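Local coordinates for MB2760 (PDB 2BNG), which hydrolyses, in vitro, long or bulky lipophilic epoxides such as cholesterol 5,6-oxide and 9,10-epoxystearic acid to diols, its physiological substrates being still unidentified, at residues D43-Y46 against S52-R55; T62-M67 against V71-K76. One frame throughout, in Å; residues are numbered along the deposited sequence.

Contact 1. Residues D43-Y46 against S52-R55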
loop_
_atom_site.group_PDB
_atom_site.type_symbol
_atom_site.label_atom_id
_atom_site.label_comp_id
_atom_site.label_asym_id
_atom_site.label_seq_id
_atom_site.Cartn_x
_atom_site.Cartn_y
_atom_site.Cartn_z
ATOM N N ASP C 43 -28.772 -36.515 -21.043
ATOM C CA ASP C 43 -29.458 -36.328 -22.314
ATOM C C ASP C 43 -28.948 -35.174 -23.172
ATOM O O ASP C 43 -29.697 -34.599 -23.967
ATOM C CB ASP C 43 -30.938 -36.201 -22.082
ATOM C CG ASP C 43 -31.558 -37.520 -21.702
ATOM O OD1 ASP C 43 -32.711 -37.744 -22.077
ATOM O OD2 ASP C 43 -30.919 -38.373 -21.050
ATOM N N LEU C 44 -27.664 -34.858 -23.029
ATOM C CA LEU C 44 -27.006 -33.902 -23.899
ATOM C C LEU C 44 -27.330 -34.150 -25.365
ATOM O O LEU C 44 -27.267 -35.296 -25.837
ATOM C CB LEU C 44 -25.493 -33.971 -23.707
ATOM C CG LEU C 44 -24.641 -33.066 -24.599
ATOM C CD1 LEU C 44 -24.806 -31.566 -24.251
ATOM C CD2 LEU C 44 -23.180 -33.503 -24.516
ATOM N N VAL C 45 -27.694 -33.084 -26.082
ATOM C CA VAL C 45 -27.553 -33.102 -27.534
ATOM C C VAL C 45 -26.446 -32.156 -27.978
ATOM O O VAL C 45 -26.425 -30.958 -27.620
ATOM C CB VAL C 45 -28.918 -33.007 -28.367
ATOM C CG1 VAL C 45 -30.198 -32.958 -27.483
ATOM C CG2 VAL C 45 -28.874 -31.936 -29.453
ATOM N N TYR C 46 -25.502 -32.732 -28.727
ATOM C CA TYR C 46 -24.297 -32.046 -29.180
ATOM C C TYR C 46 -24.237 -31.921 -30.715
ATOM O O TYR C 46 -24.113 -32.927 -31.456
ATOM C CB TYR C 46 -23.044 -32.749 -28.634
ATOM C CG TYR C 46 -21.732 -32.319 -29.259
ATOM C CD1 TYR C 46 -21.449 -30.968 -29.488
ATOM C CD2 TYR C 46 -20.760 -33.261 -29.590
ATOM C CE1 TYR C 46 -20.219 -30.563 -30.038
ATOM C CE2 TYR C 46 -19.529 -32.878 -30.155
ATOM C CZ TYR C 46 -19.278 -31.523 -30.378
ATOM O OH TYR C 46 -18.098 -31.109 -30.928
ATOM N N SER C 52 -22.786 -32.567 -37.585
ATOM C CA SER C 52 -22.880 -33.710 -36.717
ATOM C C SER C 52 -23.863 -33.452 -35.599
ATOM O O SER C 52 -23.989 -32.316 -35.095
ATOM C CB SER C 52 -21.501 -34.094 -36.150
ATOM O OG SER C 52 -21.022 -33.174 -35.184
ATOM N N ARG C 53 -24.576 -34.516 -35.247
ATOM C CA ARG C 53 -25.362 -34.545 -34.036
ATOM C C ARG C 53 -25.111 -35.825 -33.245
ATOM O O ARG C 53 -25.162 -36.922 -33.786
ATOM C CB ARG C 53 -26.848 -34.370 -34.313
ATOM C CG ARG C 53 -27.581 -34.352 -32.993
ATOM C CD ARG C 53 -29.064 -34.285 -33.094
ATOM N NE ARG C 53 -29.442 -32.975 -33.555
ATOM C CZ ARG C 53 -30.063 -32.811 -34.700
ATOM N NH1 ARG C 53 -30.367 -33.885 -35.408
ATOM N NH2 ARG C 53 -30.392 -31.607 -35.110
ATOM N N ILE C 54 -24.826 -35.662 -31.961
ATOM C CA ILE C 54 -24.657 -36.784 -31.052
ATOM C C ILE C 54 -25.604 -36.577 -29.890
ATOM O O ILE C 54 -25.780 -35.446 -29.407
ATOM C CB ILE C 54 -23.191 -36.896 -30.539
ATOM C CG1 ILE C 54 -22.271 -37.347 -31.675
ATOM C CG2 ILE C 54 -23.078 -37.890 -29.391
ATOM C CD1 ILE C 54 -20.796 -37.439 -31.282
ATOM N N ARG C 55 -26.192 -37.680 -29.442
ATOM C CA ARG C 55 -27.060 -37.696 -28.276
ATOM C C ARG C 55 -26.501 -38.487 -27.112
ATOM O O ARG C 55 -26.161 -39.655 -27.257
ATOM C CB ARG C 55 -28.378 -38.297 -28.665
ATOM C CG ARG C 55 -28.844 -37.671 -29.906
ATOM C CD ARG C 55 -30.203 -38.048 -30.124
ATOM N NE ARG C 55 -30.831 -37.656 -28.889
ATOM C CZ ARG C 55 -31.735 -36.698 -28.786
ATOM N NH1 ARG C 55 -32.185 -36.013 -29.812
ATOM N NH2 ARG C 55 -32.212 -36.421 -27.628
HETATM O O HOH W 1 -21.732 -33.416 -32.495
#
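Y46 lays its aromatic ring beside I54, CD2 of the ring coming to 4.5 Å from CB of I54, on one face of the antiparallel β-hairpin formed by strands 44-48 and 52-55. Strand 52-55 is an outermost strand, within this chain, of the mixed sheet of the limonene-1,2-epoxide hydrolase domain, an NTF2-like fold. Y46 and I54 are a hydrogen-bonded pair and bond twice through the backbone: Y46 N reaches I54 O at 2.8 Å in an almost straight bond, and I54 N returns to Y46 O at 2.9 Å. The neighbouring pair, V45 with R55, is non-hydrogen-bonded, with CA of R55 contributing a CA-H...O contact to L44 O.

The other face of the hairpin carries V45 and the two arginines. CG1 of V45 lies over one face of the R55 guanidinium, 4.0 Å from NH2, while CG2 meets the edge of the R53 guanidinium near its plane. R53 NE forms a salt bridge with E47 OE2.

The Y46 ring stacks on W120 of the adjoining strand 116-123; its chi1 of 168° turns CG away from the backbone N. The side chain lies about 5 Å from that of D122, the probable proton acceptor, so the face of the hairpin bearing Y46 looks toward the probable active site. Y46 OH and S52 OG both hydrogen-bond to N48 ND2. A water ties the strands together here: it donates to Y46 O at 2.6 Å, hydrogen-bonds to S52 OG at 2.8 Å, and sits over one face of the Y46 ring, offset toward the rim.

Contact 2. Residues T62-M67 against V71-K76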
loop_
_atom_site.group_PDB
_atom_site.type_symbol
_atom_site.label_atom_id
_atom_site.label_comp_id
_atom_site.label_asym_id
_atom_site.label_seq_id
_atom_site.Cartn_x
_atom_site.Cartn_y
_atom_site.Cartn_z
ATOM N N THR C 62 -17.000 -39.720 -23.506
ATOM C CA THR C 62 -15.935 -40.690 -23.800
ATOM C C THR C 62 -15.352 -40.517 -25.209
ATOM O O THR C 62 -14.174 -40.810 -25.438
ATOM C CB THR C 62 -16.271 -42.201 -23.455
ATOM O OG1 THR C 62 -17.308 -42.693 -24.285
ATOM C CG2 THR C 62 -16.770 -42.350 -22.071
ATOM N N LEU C 63 -16.158 -40.007 -26.136
ATOM C CA LEU C 63 -15.635 -39.615 -27.450
ATOM C C LEU C 63 -14.522 -38.573 -27.301
ATOM O O LEU C 63 -13.434 -38.719 -27.879
ATOM C CB LEU C 63 -16.745 -39.039 -28.319
ATOM C CG LEU C 63 -16.427 -39.063 -29.801
ATOM C CD1 LEU C 63 -16.560 -40.475 -30.354
ATOM C CD2 LEU C 63 -17.356 -38.139 -30.537
ATOM N N LEU C 64 -14.814 -37.534 -26.513
ATOM C CA LEU C 64 -13.865 -36.473 -26.246
ATOM C C LEU C 64 -12.649 -36.980 -25.484
ATOM O O LEU C 64 -11.509 -36.658 -25.835
ATOM C CB LEU C 64 -14.534 -35.324 -25.488
ATOM C CG LEU C 64 -15.568 -34.515 -26.287
ATOM C CD1 LEU C 64 -16.333 -33.587 -25.358
ATOM C CD2 LEU C 64 -14.949 -33.744 -27.461
ATOM N N ARG C 65 -12.887 -37.795 -24.460
ATOM C CA ARG C 65 -11.799 -38.415 -23.724
ATOM C C ARG C 65 -10.867 -39.189 -24.653
ATOM O O ARG C 65 -9.645 -39.144 -24.496
ATOM C CB ARG C 65 -12.330 -39.318 -22.610
ATOM C CG ARG C 65 -11.239 -39.966 -21.759
ATOM C CD ARG C 65 -11.822 -40.961 -20.745
ATOM N NE ARG C 65 -12.609 -40.264 -19.720
ATOM C CZ ARG C 65 -12.118 -39.803 -18.566
ATOM N NH1 ARG C 65 -10.828 -39.968 -18.268
ATOM N NH2 ARG C 65 -12.923 -39.171 -17.705
ATOM N N ARG C 66 -11.440 -39.877 -25.631
ATOM C CA ARG C 66 -10.637 -40.716 -26.502
ATOM C C ARG C 66 -9.858 -39.955 -27.554
ATOM O O ARG C 66 -9.040 -40.529 -28.261
ATOM C CB ARG C 66 -11.467 -41.833 -27.098
ATOM C CG ARG C 66 -11.687 -42.865 -26.062
ATOM C CD ARG C 66 -12.431 -43.999 -26.570
ATOM N NE ARG C 66 -12.710 -44.868 -25.453
ATOM C CZ ARG C 66 -13.593 -45.829 -25.516
ATOM N NH1 ARG C 66 -14.189 -45.978 -26.653
ATOM N NH2 ARG C 66 -13.871 -46.621 -24.489
HETATM N N MSE C 67 -10.077 -38.658 -27.628
HETATM C CA MSE C 67 -9.327 -37.856 -28.555
HETATM C C MSE C 67 -7.991 -37.348 -28.010
HETATM O O MSE C 67 -7.125 -36.859 -28.754
HETATM C CB MSE C 67 -10.185 -36.715 -29.050
HETATM C CG MSE C 67 -11.032 -37.136 -30.241
HETATM SE SE MSE C 67 -12.134 -35.646 -30.725
HETATM C CE MSE C 67 -13.870 -36.237 -30.108
ATOM N N VAL C 71 -5.935 -35.198 -31.041
ATOM C CA VAL C 71 -6.284 -33.836 -31.363
ATOM C C VAL C 71 -6.440 -33.030 -30.078
ATOM O O VAL C 71 -7.204 -33.407 -29.190
ATOM C CB VAL C 71 -7.519 -33.771 -32.314
ATOM C CG1 VAL C 71 -8.512 -34.803 -31.965
ATOM C CG2 VAL C 71 -8.161 -32.404 -32.297
ATOM N N GLY C 72 -5.686 -31.941 -29.973
ATOM C CA GLY C 72 -5.821 -31.015 -28.852
ATOM C C GLY C 72 -6.816 -29.919 -29.193
ATOM O O GLY C 72 -7.059 -29.630 -30.376
ATOM N N PHE C 73 -7.399 -29.305 -28.168
ATOM C CA PHE C 73 -8.303 -28.190 -28.389
ATOM C C PHE C 73 -7.811 -26.950 -27.676
ATOM O O PHE C 73 -7.299 -27.040 -26.574
ATOM C CB PHE C 73 -9.736 -28.520 -27.910
ATOM C CG PHE C 73 -10.208 -29.914 -28.274
ATOM C CD1 PHE C 73 -10.384 -30.279 -29.599
ATOM C CD2 PHE C 73 -10.506 -30.846 -27.277
ATOM C CE1 PHE C 73 -10.830 -31.555 -29.934
ATOM C CE2 PHE C 73 -10.952 -32.137 -27.598
ATOM C CZ PHE C 73 -11.112 -32.488 -28.928
ATOM N N GLU C 74 -7.968 -25.800 -28.324
ATOM C CA GLU C 74 -7.866 -24.518 -27.643
ATOM C C GLU C 74 -9.166 -23.721 -27.801
ATOM O O GLU C 74 -9.878 -23.821 -28.824
ATOM C CB GLU C 74 -6.641 -23.724 -28.093
ATOM C CG GLU C 74 -5.320 -24.308 -27.554
ATOM C CD GLU C 74 -4.078 -23.624 -28.106
ATOM O OE1 GLU C 74 -4.170 -22.474 -28.605
ATOM O OE2 GLU C 74 -2.986 -24.231 -28.036
ATOM N N VAL C 75 -9.502 -22.970 -26.759
ATOM C CA VAL C 75 -10.722 -22.198 -26.758
ATOM C C VAL C 75 -10.421 -20.862 -26.131
ATOM O O VAL C 75 -9.869 -20.767 -25.049
ATOM C CB VAL C 75 -11.881 -22.894 -26.003
ATOM C CG1 VAL C 75 -13.155 -22.035 -26.078
ATOM C CG2 VAL C 75 -12.157 -24.300 -26.584
ATOM N N LYS C 76 -10.757 -19.815 -26.849
ATOM C CA LYS C 76 -10.631 -18.498 -26.326
ATOM C C LYS C 76 -12.020 -17.878 -26.461
ATOM O O LYS C 76 -12.561 -17.774 -27.570
ATOM C CB LYS C 76 -9.543 -17.778 -27.110
ATOM C CG LYS C 76 -9.466 -16.306 -26.930
ATOM C CD LYS C 76 -9.086 -15.902 -25.576
ATOM C CE LYS C 76 -8.470 -14.499 -25.632
ATOM N NZ LYS C 76 -8.976 -13.583 -24.620
#
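The selenium of M67, a selenomethionine, meets the F73 ring at its edge, in the ring plane: SE is 3.8 Å from CZ, and the line from the ring centroid to SE is 89° off the ring normal. This is a Met-aromatic contact in its edge form, the two side chains crossing at about a right angle. V71 runs alongside M67, pointing the same way, and its CG1 branch touches CG of M67 at 3.8 Å and SE at 3.9 Å.

Together these residues close the connection from helix 57-65 to strand 72-83, an outermost strand of the sheet within this chain of the NTF2-like fold. One backbone hydrogen bond spans the turn, V71 N to M67 O at 3.1 Å, nearly straight and in the carbonyl plane. On the helix, L64 sends CD2 obliquely to the F73 ring, 4.3 Å from CZ, and also touches L28 of helix 13-30. F73 also packs on L95 of the neighbouring strand 86-97, its side chain about 7 Å from that of D93, the probable proton donor. Above one face of its ring, offset toward the rim, sits V71 O.

In the fold
Contact 1 lies near the surface and contact 2 is partly buried, yet they meet directly: CD1 of I54 packs on CD2 of L63 at 3.6 Å, strand 52-55 leading straight into helix 57-65. Each involves an outermost strand of the same sheet as counted within this chain, 52-55 at one margin and 72-83 at the other, and helix 57-65, which lies between them in the chain, has side chains packing on both. Their chemistry follows their place. Strand pairing makes contact 1 largely a backbone affair, with charged side chains outside, whereas contact 2 relies on apolar and selenium-aromatic packing and one backbone bond. Contact 1 approaches D122 most closely, contact 2 D93.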